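Local coordinates for ABC transporter, substrate-binding protein (Streptococcus pneumoniae, PDB 5G5Y) that captures short- and long-chain fructooligosaccharides, preferring tetrasaccharides and larger, as the solute-binding subunit of the FusABC-MsmK import system, at residues 269-274 with 401-406; 282-287 with 409-414; 134-139 with 189-194; 125-130 with 386-391. One frame throughout, in Å; residues are numbered along the deposited sequence.

Contact 1: residues 269-274 with 401-406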
# COMPACT_ATOMS: atom_id res chain seq x y z
N THR A 269 -10.83 -9.18 -0.78
CA THR A 269 -9.40 -9.38 -0.57
C THR A 269 -8.61 -8.65 -1.63
O THR A 269 -9.18 -8.14 -2.58
CB THR A 269 -9.00 -10.90 -0.52
OG1 THR A 269 -7.70 -11.00 0.07
CG2 THR A 269 -9.06 -11.52 -1.86
N TRP A 270 -7.31 -8.57 -1.45
CA TRP A 270 -6.45 -7.96 -2.46
C TRP A 270 -6.41 -8.74 -3.75
O TRP A 270 -6.60 -8.19 -4.84
CB TRP A 270 -5.06 -7.79 -1.89
CG TRP A 270 -4.04 -7.17 -2.80
CD1 TRP A 270 -3.20 -7.84 -3.64
CD2 TRP A 270 -3.70 -5.78 -2.92
NE1 TRP A 270 -2.36 -6.96 -4.29
CE2 TRP A 270 -2.64 -5.69 -3.86
CE3 TRP A 270 -4.18 -4.62 -2.33
CZ2 TRP A 270 -2.06 -4.48 -4.22
CZ3 TRP A 270 -3.60 -3.40 -2.68
CH2 TRP A 270 -2.55 -3.34 -3.62
N ASP A 271 -6.19 -10.04 -3.62
CA ASP A 271 -6.04 -10.93 -4.77
C ASP A 271 -6.68 -12.23 -4.39
O ASP A 271 -6.26 -12.81 -3.40
CB ASP A 271 -4.54 -11.06 -5.07
CG ASP A 271 -4.21 -12.00 -6.23
OD1 ASP A 271 -5.02 -12.88 -6.63
OD2 ASP A 271 -3.07 -11.85 -6.76
N LYS A 272 -7.66 -12.66 -5.18
CA LYS A 272 -8.44 -13.90 -4.93
C LYS A 272 -7.53 -15.14 -4.78
O LYS A 272 -7.84 -16.10 -4.03
CB LYS A 272 -9.45 -14.14 -6.06
CG LYS A 272 -8.86 -14.55 -7.41
CD LYS A 272 -9.92 -14.86 -8.44
CE LYS A 272 -9.27 -15.54 -9.66
NZ LYS A 272 -10.18 -15.64 -10.80
N ASN A 273 -6.36 -15.10 -5.43
CA ASN A 273 -5.41 -16.21 -5.36
C ASN A 273 -4.98 -16.57 -3.93
O ASN A 273 -4.73 -17.75 -3.63
CB ASN A 273 -4.20 -15.94 -6.29
CG ASN A 273 -4.58 -16.04 -7.77
OD1 ASN A 273 -4.63 -17.14 -8.32
ND2 ASN A 273 -4.87 -14.89 -8.42
N ASN A 274 -4.95 -15.58 -3.03
CA ASN A 274 -4.60 -15.81 -1.65
C ASN A 274 -5.73 -16.36 -0.78
O ASN A 274 -5.49 -16.64 0.39
CB ASN A 274 -4.05 -14.53 -1.01
CG ASN A 274 -2.91 -13.91 -1.81
OD1 ASN A 274 -2.93 -12.70 -2.15
ND2 ASN A 274 -1.92 -14.72 -2.15
N ALA A 401 1.15 -8.40 -10.71
CA ALA A 401 0.85 -6.97 -10.71
C ALA A 401 0.14 -6.57 -11.98
O ALA A 401 -0.84 -5.81 -11.95
CB ALA A 401 2.10 -6.14 -10.55
N LYS A 402 0.63 -7.07 -13.11
CA LYS A 402 0.02 -6.77 -14.40
C LYS A 402 -1.43 -7.23 -14.42
O LYS A 402 -2.31 -6.51 -14.89
CB LYS A 402 0.81 -7.40 -15.54
CG LYS A 402 0.22 -7.23 -16.93
CD LYS A 402 0.04 -5.77 -17.31
CE LYS A 402 -0.30 -5.60 -18.79
NZ LYS A 402 -0.95 -4.27 -19.03
N TRP A 403 -1.66 -8.45 -13.98
CA TRP A 403 -3.01 -9.02 -13.90
C TRP A 403 -3.95 -8.10 -13.09
O TRP A 403 -5.01 -7.73 -13.56
CB TRP A 403 -2.94 -10.39 -13.28
CG TRP A 403 -4.24 -11.07 -13.05
CD1 TRP A 403 -5.01 -11.76 -13.98
CD2 TRP A 403 -4.92 -11.19 -11.80
NE1 TRP A 403 -6.11 -12.29 -13.36
CE2 TRP A 403 -6.09 -11.94 -12.03
CE3 TRP A 403 -4.66 -10.73 -10.51
CZ2 TRP A 403 -6.99 -12.26 -11.00
CZ3 TRP A 403 -5.55 -11.01 -9.51
CH2 TRP A 403 -6.71 -11.76 -9.76
N ARG A 404 -3.52 -7.70 -11.90
CA ARG A 404 -4.32 -6.86 -11.01
C ARG A 404 -4.56 -5.48 -11.63
O ARG A 404 -5.66 -4.99 -11.61
CB ARG A 404 -3.70 -6.75 -9.60
CG ARG A 404 -4.67 -6.28 -8.55
CD ARG A 404 -4.03 -6.14 -7.20
NE ARG A 404 -5.09 -6.10 -6.20
CZ ARG A 404 -5.59 -4.99 -5.65
NH1 ARG A 404 -5.11 -3.79 -5.95
NH2 ARG A 404 -6.56 -5.08 -4.78
N LEU A 405 -3.52 -4.88 -12.22
CA LEU A 405 -3.66 -3.57 -12.89
C LEU A 405 -4.70 -3.59 -13.96
O LEU A 405 -5.47 -2.63 -14.10
CB LEU A 405 -2.34 -3.12 -13.56
CG LEU A 405 -1.32 -2.49 -12.67
CD1 LEU A 405 -0.05 -2.14 -13.46
CD2 LEU A 405 -1.86 -1.21 -12.06
N ASP A 406 -4.71 -4.65 -14.76
CA ASP A 406 -5.67 -4.74 -15.84
C ASP A 406 -7.11 -4.87 -15.30
O ASP A 406 -7.99 -4.23 -15.85
CB ASP A 406 -5.32 -5.91 -16.75
CG ASP A 406 -4.06 -5.68 -17.59
OD1 ASP A 406 -3.52 -4.55 -17.69
OD2 ASP A 406 -3.62 -6.68 -18.20

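Contact 2: residues 282-287 with 409-414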
# COMPACT_ATOMS: atom_id res chain seq x y z
N TYR A 282 -14.21 -17.91 -9.08
CA TYR A 282 -14.41 -16.53 -8.59
C TYR A 282 -13.89 -15.50 -9.59
O TYR A 282 -12.86 -15.73 -10.28
CB TYR A 282 -13.70 -16.35 -7.25
CG TYR A 282 -14.39 -17.07 -6.14
CD1 TYR A 282 -14.08 -18.40 -5.86
CD2 TYR A 282 -15.37 -16.44 -5.37
CE1 TYR A 282 -14.74 -19.08 -4.84
CE2 TYR A 282 -16.01 -17.10 -4.33
CZ TYR A 282 -15.70 -18.43 -4.08
OH TYR A 282 -16.35 -19.13 -3.06
N ASP A 283 -14.61 -14.38 -9.67
CA ASP A 283 -14.19 -13.27 -10.52
C ASP A 283 -14.57 -11.96 -9.83
O ASP A 283 -15.23 -11.97 -8.79
CB ASP A 283 -14.89 -13.37 -11.88
CG ASP A 283 -14.04 -12.80 -13.01
OD1 ASP A 283 -13.07 -12.05 -12.77
OD2 ASP A 283 -14.37 -13.10 -14.17
N VAL A 284 -14.17 -10.85 -10.44
CA VAL A 284 -14.42 -9.50 -9.94
C VAL A 284 -15.92 -9.19 -9.96
O VAL A 284 -16.61 -9.42 -10.96
CB VAL A 284 -13.70 -8.42 -10.75
CG1 VAL A 284 -13.90 -7.06 -10.10
CG2 VAL A 284 -12.20 -8.71 -10.91
N LEU A 285 -16.43 -8.73 -8.82
CA LEU A 285 -17.78 -8.22 -8.75
C LEU A 285 -17.73 -6.83 -9.39
O LEU A 285 -17.03 -5.95 -8.85
CB LEU A 285 -18.24 -8.11 -7.29
CG LEU A 285 -19.66 -7.58 -7.06
CD1 LEU A 285 -20.68 -8.58 -7.59
CD2 LEU A 285 -19.94 -7.30 -5.61
N PRO A 286 -18.42 -6.62 -10.51
CA PRO A 286 -18.37 -5.27 -11.07
C PRO A 286 -18.94 -4.19 -10.15
O PRO A 286 -19.72 -4.48 -9.24
CB PRO A 286 -19.24 -5.36 -12.33
CG PRO A 286 -19.46 -6.83 -12.56
CD PRO A 286 -19.35 -7.50 -11.25
N VAL A 287 -18.58 -2.96 -10.43
CA VAL A 287 -19.04 -1.82 -9.65
C VAL A 287 -20.58 -1.77 -9.74
O VAL A 287 -21.16 -1.85 -10.84
CB VAL A 287 -18.40 -0.52 -10.16
CG1 VAL A 287 -19.05 0.72 -9.52
CG2 VAL A 287 -16.92 -0.59 -9.88
N LYS A 409 -8.13 -1.32 -14.15
CA LYS A 409 -8.46 -0.53 -15.29
C LYS A 409 -9.84 -0.87 -15.90
O LYS A 409 -10.59 0.05 -16.25
CB LYS A 409 -7.37 -0.65 -16.37
CG LYS A 409 -7.51 0.49 -17.37
CD LYS A 409 -6.54 0.40 -18.53
CE LYS A 409 -6.62 1.64 -19.45
NZ LYS A 409 -7.22 2.87 -18.83
N GLU A 410 -10.11 -2.16 -16.07
CA GLU A 410 -11.35 -2.68 -16.68
C GLU A 410 -12.59 -2.38 -15.82
O GLU A 410 -13.58 -1.88 -16.35
CB GLU A 410 -11.23 -4.21 -16.82
CG GLU A 410 -12.46 -4.95 -17.33
CD GLU A 410 -12.22 -6.45 -17.57
OE1 GLU A 410 -11.14 -7.00 -17.21
OE2 GLU A 410 -13.16 -7.11 -18.07
N TYR A 411 -12.50 -2.65 -14.52
CA TYR A 411 -13.68 -2.58 -13.64
C TYR A 411 -13.87 -1.26 -12.90
O TYR A 411 -15.01 -0.86 -12.65
CB TYR A 411 -13.64 -3.71 -12.62
CG TYR A 411 -13.89 -5.05 -13.26
CD1 TYR A 411 -15.19 -5.45 -13.61
CD2 TYR A 411 -12.83 -5.93 -13.56
CE1 TYR A 411 -15.43 -6.67 -14.24
CE2 TYR A 411 -13.07 -7.16 -14.17
CZ TYR A 411 -14.37 -7.54 -14.49
OH TYR A 411 -14.61 -8.81 -15.08
N TYR A 412 -12.78 -0.61 -12.49
CA TYR A 412 -12.87 0.47 -11.48
C TYR A 412 -12.54 1.87 -11.98
O TYR A 412 -13.22 2.84 -11.64
CB TYR A 412 -12.00 0.17 -10.30
CG TYR A 412 -12.19 -1.15 -9.63
CD1 TYR A 412 -13.45 -1.70 -9.43
CD2 TYR A 412 -11.09 -1.86 -9.18
CE1 TYR A 412 -13.62 -2.92 -8.83
CE2 TYR A 412 -11.24 -3.07 -8.51
CZ TYR A 412 -12.50 -3.59 -8.32
OH TYR A 412 -12.65 -4.81 -7.69
N VAL A 413 -11.48 1.99 -12.77
CA VAL A 413 -11.05 3.29 -13.24
C VAL A 413 -12.14 4.18 -13.87
O VAL A 413 -12.22 5.35 -13.53
CB VAL A 413 -9.81 3.16 -14.12
CG1 VAL A 413 -9.49 4.46 -14.86
CG2 VAL A 413 -8.64 2.73 -13.23
N PRO A 414 -13.04 3.60 -14.70
CA PRO A 414 -14.10 4.42 -15.27
C PRO A 414 -15.02 5.13 -14.26
O PRO A 414 -15.64 6.15 -14.59
CB PRO A 414 -14.91 3.42 -16.12
CG PRO A 414 -13.96 2.32 -16.44
CD PRO A 414 -13.08 2.22 -15.23
O HOH W 1 -12.68 -10.55 -15.16
O HOH W 2 -16.58 -10.05 -13.60
O HOH W 3 -14.99 -5.73 -7.05
O HOH W 4 -17.14 -2.33 -13.06

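Contact 3: residues 134-139 with 189-194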
# COMPACT_ATOMS: atom_id res chain seq x y z
N SER A 134 -4.98 1.90 -5.96
CA SER A 134 -6.21 2.68 -5.98
C SER A 134 -7.39 2.00 -5.28
O SER A 134 -8.23 2.69 -4.70
CB SER A 134 -6.60 3.05 -7.42
OG SER A 134 -5.66 3.94 -8.00
N VAL A 135 -7.44 0.66 -5.36
CA VAL A 135 -8.46 -0.15 -4.67
C VAL A 135 -7.69 -1.24 -3.99
O VAL A 135 -6.89 -1.91 -4.66
CB VAL A 135 -9.47 -0.76 -5.66
CG1 VAL A 135 -10.51 -1.69 -4.99
CG2 VAL A 135 -10.22 0.37 -6.32
N ASN A 136 -7.88 -1.40 -2.69
CA ASN A 136 -7.20 -2.45 -1.94
C ASN A 136 -8.11 -3.65 -1.66
O ASN A 136 -7.71 -4.80 -1.88
CB ASN A 136 -6.53 -1.90 -0.68
CG ASN A 136 -7.53 -1.36 0.36
OD1 ASN A 136 -8.50 -0.70 0.04
ND2 ASN A 136 -7.26 -1.63 1.60
N ASP A 137 -9.35 -3.38 -1.24
CA ASP A 137 -10.30 -4.40 -0.85
C ASP A 137 -11.32 -4.75 -1.95
O ASP A 137 -12.51 -4.49 -1.82
CB ASP A 137 -11.03 -4.02 0.45
CG ASP A 137 -11.92 -2.81 0.32
OD1 ASP A 137 -11.55 -1.84 -0.36
OD2 ASP A 137 -13.04 -2.84 0.91
N MET A 138 -10.82 -5.38 -3.01
CA MET A 138 -11.65 -5.75 -4.16
C MET A 138 -12.69 -6.78 -3.72
O MET A 138 -12.40 -7.63 -2.86
CB MET A 138 -10.80 -6.34 -5.29
CG MET A 138 -9.84 -5.37 -5.90
SD MET A 138 -8.79 -6.00 -7.22
CE MET A 138 -9.95 -6.73 -8.36
N ALA A 139 -13.89 -6.68 -4.30
CA ALA A 139 -14.99 -7.64 -4.05
C ALA A 139 -14.94 -8.71 -5.15
O ALA A 139 -14.72 -8.37 -6.33
CB ALA A 139 -16.32 -6.95 -4.04
N ASN A 189 -9.72 -2.02 9.10
CA ASN A 189 -8.79 -1.60 8.08
C ASN A 189 -8.38 -2.83 7.23
O ASN A 189 -8.46 -4.01 7.69
CB ASN A 189 -7.53 -0.91 8.64
CG ASN A 189 -7.80 0.51 9.23
OD1 ASN A 189 -8.64 1.37 8.76
ND2 ASN A 189 -7.05 0.77 10.30
N GLY A 190 -8.00 -2.56 6.01
CA GLY A 190 -7.24 -3.47 5.18
C GLY A 190 -8.00 -4.13 4.05
O GLY A 190 -9.16 -3.80 3.73
N ASN A 191 -7.35 -5.13 3.48
CA ASN A 191 -7.76 -5.64 2.17
C ASN A 191 -9.02 -6.50 2.13
O ASN A 191 -9.54 -6.78 1.05
CB ASN A 191 -6.59 -6.41 1.55
CG ASN A 191 -5.33 -5.57 1.42
OD1 ASN A 191 -5.39 -4.33 1.41
ND2 ASN A 191 -4.18 -6.23 1.32
N GLU A 192 -9.49 -6.94 3.29
CA GLU A 192 -10.59 -7.86 3.43
C GLU A 192 -11.85 -7.20 3.99
O GLU A 192 -12.84 -7.86 4.24
CB GLU A 192 -10.15 -9.07 4.28
CG GLU A 192 -9.16 -10.00 3.59
CD GLU A 192 -7.78 -9.44 3.41
OE1 GLU A 192 -7.21 -8.92 4.37
OE2 GLU A 192 -7.24 -9.50 2.30
N ASP A 193 -11.86 -5.88 4.13
CA ASP A 193 -13.02 -5.16 4.60
C ASP A 193 -14.03 -4.89 3.48
O ASP A 193 -13.63 -4.83 2.32
CB ASP A 193 -12.58 -3.82 5.22
CG ASP A 193 -13.72 -3.13 5.95
OD1 ASP A 193 -14.35 -3.82 6.78
OD2 ASP A 193 -14.07 -1.96 5.65
N PHE A 194 -15.30 -4.63 3.83
CA PHE A 194 -16.36 -4.39 2.88
C PHE A 194 -16.49 -2.94 2.38
O PHE A 194 -17.36 -2.68 1.55
CB PHE A 194 -17.76 -4.85 3.45
CG PHE A 194 -18.16 -4.17 4.73
CD1 PHE A 194 -18.62 -2.86 4.75
CD2 PHE A 194 -18.01 -4.82 5.95
CE1 PHE A 194 -18.94 -2.24 5.95
CE2 PHE A 194 -18.34 -4.20 7.14
CZ PHE A 194 -18.83 -2.91 7.14

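Contact 4: residues 125-130 with 386-391. With ZN (zinc ion), chain J.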
# COMPACT_ATOMS: atom_id res chain seq x y z
N LEU A 125 3.34 1.14 -9.88
CA LEU A 125 2.69 0.05 -10.66
C LEU A 125 1.37 0.63 -11.10
O LEU A 125 0.35 0.59 -10.37
CB LEU A 125 2.52 -1.20 -9.82
CG LEU A 125 3.78 -2.02 -9.60
CD1 LEU A 125 3.60 -2.95 -8.42
CD2 LEU A 125 4.16 -2.77 -10.87
N GLY A 126 1.42 1.27 -12.26
CA GLY A 126 0.38 2.16 -12.69
C GLY A 126 0.51 3.56 -12.14
O GLY A 126 1.04 3.75 -11.05
N ASP A 127 -0.03 4.52 -12.85
CA ASP A 127 -0.01 5.96 -12.46
C ASP A 127 -1.40 6.49 -12.17
O ASP A 127 -2.33 6.09 -12.82
CB ASP A 127 0.50 6.82 -13.65
CG ASP A 127 1.93 7.20 -13.50
OD1 ASP A 127 2.46 7.08 -12.38
OD2 ASP A 127 2.52 7.66 -14.50
N GLY A 128 -1.50 7.47 -11.27
CA GLY A 128 -2.75 8.13 -10.92
C GLY A 128 -3.85 7.12 -10.61
O GLY A 128 -3.65 6.20 -9.83
N LYS A 129 -4.99 7.27 -11.26
CA LYS A 129 -6.15 6.41 -10.98
C LYS A 129 -5.87 4.94 -11.28
O LYS A 129 -6.44 4.05 -10.68
CB LYS A 129 -7.34 6.89 -11.83
CG LYS A 129 -7.92 8.23 -11.41
CD LYS A 129 -9.02 8.69 -12.35
CE LYS A 129 -9.49 10.09 -12.01
NZ LYS A 129 -10.65 10.39 -12.87
N GLU A 130 -4.94 4.70 -12.19
CA GLU A 130 -4.60 3.35 -12.62
C GLU A 130 -3.63 2.64 -11.69
O GLU A 130 -3.39 1.44 -11.89
CB GLU A 130 -4.05 3.37 -14.06
CG GLU A 130 -5.13 3.68 -15.06
CD GLU A 130 -4.64 3.85 -16.50
OE1 GLU A 130 -3.65 3.23 -16.91
OE2 GLU A 130 -5.29 4.59 -17.24
N ILE A 386 11.29 3.10 -9.34
CA ILE A 386 10.72 2.46 -10.54
C ILE A 386 9.49 3.27 -10.94
O ILE A 386 8.49 3.35 -10.19
CB ILE A 386 10.34 1.01 -10.30
CG1 ILE A 386 11.56 0.24 -9.77
CG2 ILE A 386 9.85 0.34 -11.58
CD1 ILE A 386 11.24 -1.14 -9.24
N LEU A 387 9.58 3.88 -12.11
CA LEU A 387 8.52 4.72 -12.65
C LEU A 387 7.72 3.88 -13.62
O LEU A 387 8.24 2.92 -14.22
CB LEU A 387 9.07 5.96 -13.33
CG LEU A 387 9.95 6.85 -12.44
CD1 LEU A 387 10.32 8.12 -13.15
CD2 LEU A 387 9.27 7.15 -11.11
N ASP A 388 6.45 4.23 -13.75
CA ASP A 388 5.55 3.53 -14.64
C ASP A 388 6.03 3.56 -16.10
O ASP A 388 5.80 2.61 -16.82
CB ASP A 388 4.15 4.07 -14.49
CG ASP A 388 3.11 3.15 -15.11
OD1 ASP A 388 2.97 1.99 -14.66
OD2 ASP A 388 2.41 3.61 -16.04
N SER A 389 6.75 4.61 -16.51
CA SER A 389 7.39 4.64 -17.83
C SER A 389 8.48 3.56 -18.10
O SER A 389 8.89 3.35 -19.23
CB SER A 389 7.99 6.03 -18.08
OG SER A 389 8.99 6.32 -17.13
N TYR A 390 8.99 2.91 -17.06
CA TYR A 390 10.07 1.93 -17.23
C TYR A 390 9.55 0.60 -17.82
O TYR A 390 10.34 -0.17 -18.38
CB TYR A 390 10.74 1.59 -15.90
CG TYR A 390 11.51 2.69 -15.22
CD1 TYR A 390 11.53 4.00 -15.70
CD2 TYR A 390 12.29 2.41 -14.10
CE1 TYR A 390 12.26 4.99 -15.08
CE2 TYR A 390 13.01 3.39 -13.46
CZ TYR A 390 13.00 4.68 -13.94
OH TYR A 390 13.72 5.69 -13.29
N TYR A 391 8.24 0.31 -17.64
CA TYR A 391 7.71 -0.99 -18.04
C TYR A 391 7.70 -1.08 -19.55
O TYR A 391 7.26 -0.13 -20.20
CB TYR A 391 6.33 -1.27 -17.44
CG TYR A 391 6.40 -1.24 -15.95
CD1 TYR A 391 7.17 -2.17 -15.26
CD2 TYR A 391 5.74 -0.26 -15.22
CE1 TYR A 391 7.29 -2.11 -13.89
CE2 TYR A 391 5.84 -0.20 -13.83
CZ TYR A 391 6.60 -1.12 -13.18
OH TYR A 391 6.71 -1.08 -11.81
ZN ZN J . 4.72 7.69 -13.36
O HOH W 5 -0.69 3.89 -15.52
O HOH W 6 6.13 7.43 -15.18

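Contact 1: residues 269-274 with 401-406
R404 of helix 399-412 lays its guanidinium flat on the indole of W270 in a cation-pi stack, CZ standing 3.5 Å from the centroid of the six-membered ring. W270 follows strand 264-269 in this solute-binding protein and is one of the residues that bind the fructooligosaccharide, so the stack backs a substrate-binding side chain with a buried arginine. The R404 chain, extended from CG to NE, crosses the indole at about a right angle, and its CD adds a CH-pi contact 3.8 Å from the centroid of the W270 five-membered ring. The guanidinium edge grips the same residue's backbone side-on: R404 NE and NH2 both donate to W270 O. NH2 lies in the carbonyl plane on a lone pair at 3.1 Å from that O, while NE reaches the same O from above the plane at 2.9 Å. Ring and carbonyl of W270 are thus held by one group, whose NH1 turns to V135 O. One residue earlier on the helix, W403 brings CZ3 to within 3.5 Å of D271 OD1. That oxygen closes an Asx turn by accepting from N273 N, and takes N273 ND2 on its syn lone pair. N273 and W403 meet tip to tip, with N273 ND2 over one face of the indole, 3.9 Å from W403 CH2.

Contact 2: residues 282-287 with 409-414
Y411 carries CG anti to its carbonyl carbon (chi1 -70°), and V284 sets CG1 anti to its backbone N (chi1 -175°); these settings leave V284 CG1 3.7 Å from Y411 CG. V284 CB sits over one face of Y411, offset toward the rim and 3.8 Å from the ring centroid, a CH-pi contact only 16° off the ring normal. The opposite face is covered by CG of the preceding E410, which leaves the ring sandwiched between aliphatic groups. V284 CG1 also reaches Y412, coming 3.5 Å from its OH. Farther along, V287 CG2 meets the edge of the Y412 ring near its plane, 3.7 Å from CD1, and packs against the carbonyl O of Y411 as well. P286 packs beside Y411, with P286 CB 4.2 Å from Y411 CD1. Polar groups of the two segments are joined through water. Y411 OH is bound to two waters, one donating to D283 OD1 and the other to V284 O. Y412 OH donates to a third water, which in turn donates to L285 O. A fourth water accepts from V287 N and donates to Y411 O, 2.6 Å away. D283 OD2 forms a salt bridge with K143. This is the packing of an outermost strand, 282-284 of a four-stranded mixed sheet, and the loop beyond it against the C-terminal part of helix 399-412, with apolar contacts supplemented by bridging waters.

Contact 3: residues 134-139 with 189-194
N136 and N191 are joined by a side-chain hydrogen bond, N136 ND2 donating to N191 OD1 over 3.3 Å. The two amide planes stand 82° apart; the donor lies in the carbonyl plane of N191, while the acceptor is tilted from the amide plane of N136. Close packing accompanies the bond: N136 CB is 3.4 Å from N191 OD1. N136 ND2 also rests 3.6 Å from G190 C. A second kind of contact joins D137 to the backbone of the other segment. D137 CA makes a CA-H...O contact with N191 O at 3.1 Å, and its CB lies nearly as close to that oxygen. The carboxylate of D137 accepts from F196 N through OD2. That OD2 is also modelled 2.5 Å from D193 O, a spacing too short to be read with confidence. Turn geometry shapes the partner: residues G190 to D193 form a type I beta turn, closed by a weak bond from D193 N to G190 O, and G190 has a positive phi that a CB would crowd against the preceding carbonyl. D193 forms salt bridges with K195 and R450 outside the turn; separately, E192 OE2 is hydrogen-bonded to T269 OG1. A glycerol, probably from the crystallisation liquor, lies about 3 Å from the N136 side chain (nearest atoms). The turn is part of the substrate-binding site: it carries N191, a residue that binds the fructooligosaccharide, and is braced by the segment leading into strand 138-142.

Contact 4: residues 125-130 with 386-391
L125 and Y391 form the close-packed part of this surface contact: their side chains cross at about a right angle, and L125 CD2 lies 3.2 Å from Y391 OH and 3.7 Å from CZ. The hydroxyl has its polar partner in E124 O, and the ring also packs on W340, a substrate-binding residue. Next to this pair the backbone of G126 is held directly. G126 N donates to D388 OD1 at 2.9 Å, meeting the oxygen from well above the carboxylate plane. D388 reaches it with CG anti to the backbone N (chi1 -165°). G126 suits the place, since a CB here would run into the carbonyl oxygens of L125 and E130.

Beyond D388 the contact turns looser and is carried by water and metal. One water accepts from D127 N and donates to D388 OD2, with a weak link to E130 OE1. D127 binds the zinc ion through both carboxylate oxygens, OD1 and OD2 each 2.5 Å from the metal, and a second water is a further ligand. That water accepts from S389 N at 3.2 Å, which ties the metal to the other segment without a protein ligand from it. E124 also binds the zinc, and its OE1 accepts from D388 N.

D127 OD2 and D388 OD2 stand 4.3 Å apart. The chemistry therefore implies a cluster of acidic groups whose mutual repulsion is probably eased by the zinc ion, the bridging water and the peptide N-H of G126.

Contacts 1 to 3 are partly buried, whereas contact 4 lies at the surface. Contacts 1 and 2 share helix 399-412, which turns a cation-pi stack to the loop after strand 264-269 and tyrosine rings to the edge strand 282-284. Contacts 2 and 3 reach the same sheet, since strands 282-284 and 138-142 are neighbours in it, and backbone hydrogen bonding between L285 and A139 ties the two contacts together. A K409-E130 salt bridge ties contact 2 to contact 4. Chemistry follows place: contacts 1 and 3 position substrate-binding W270 and N191 by direct bonds, contact 2 combines apolar packing with waters, and contact 4 relies on carboxylates, water and zinc.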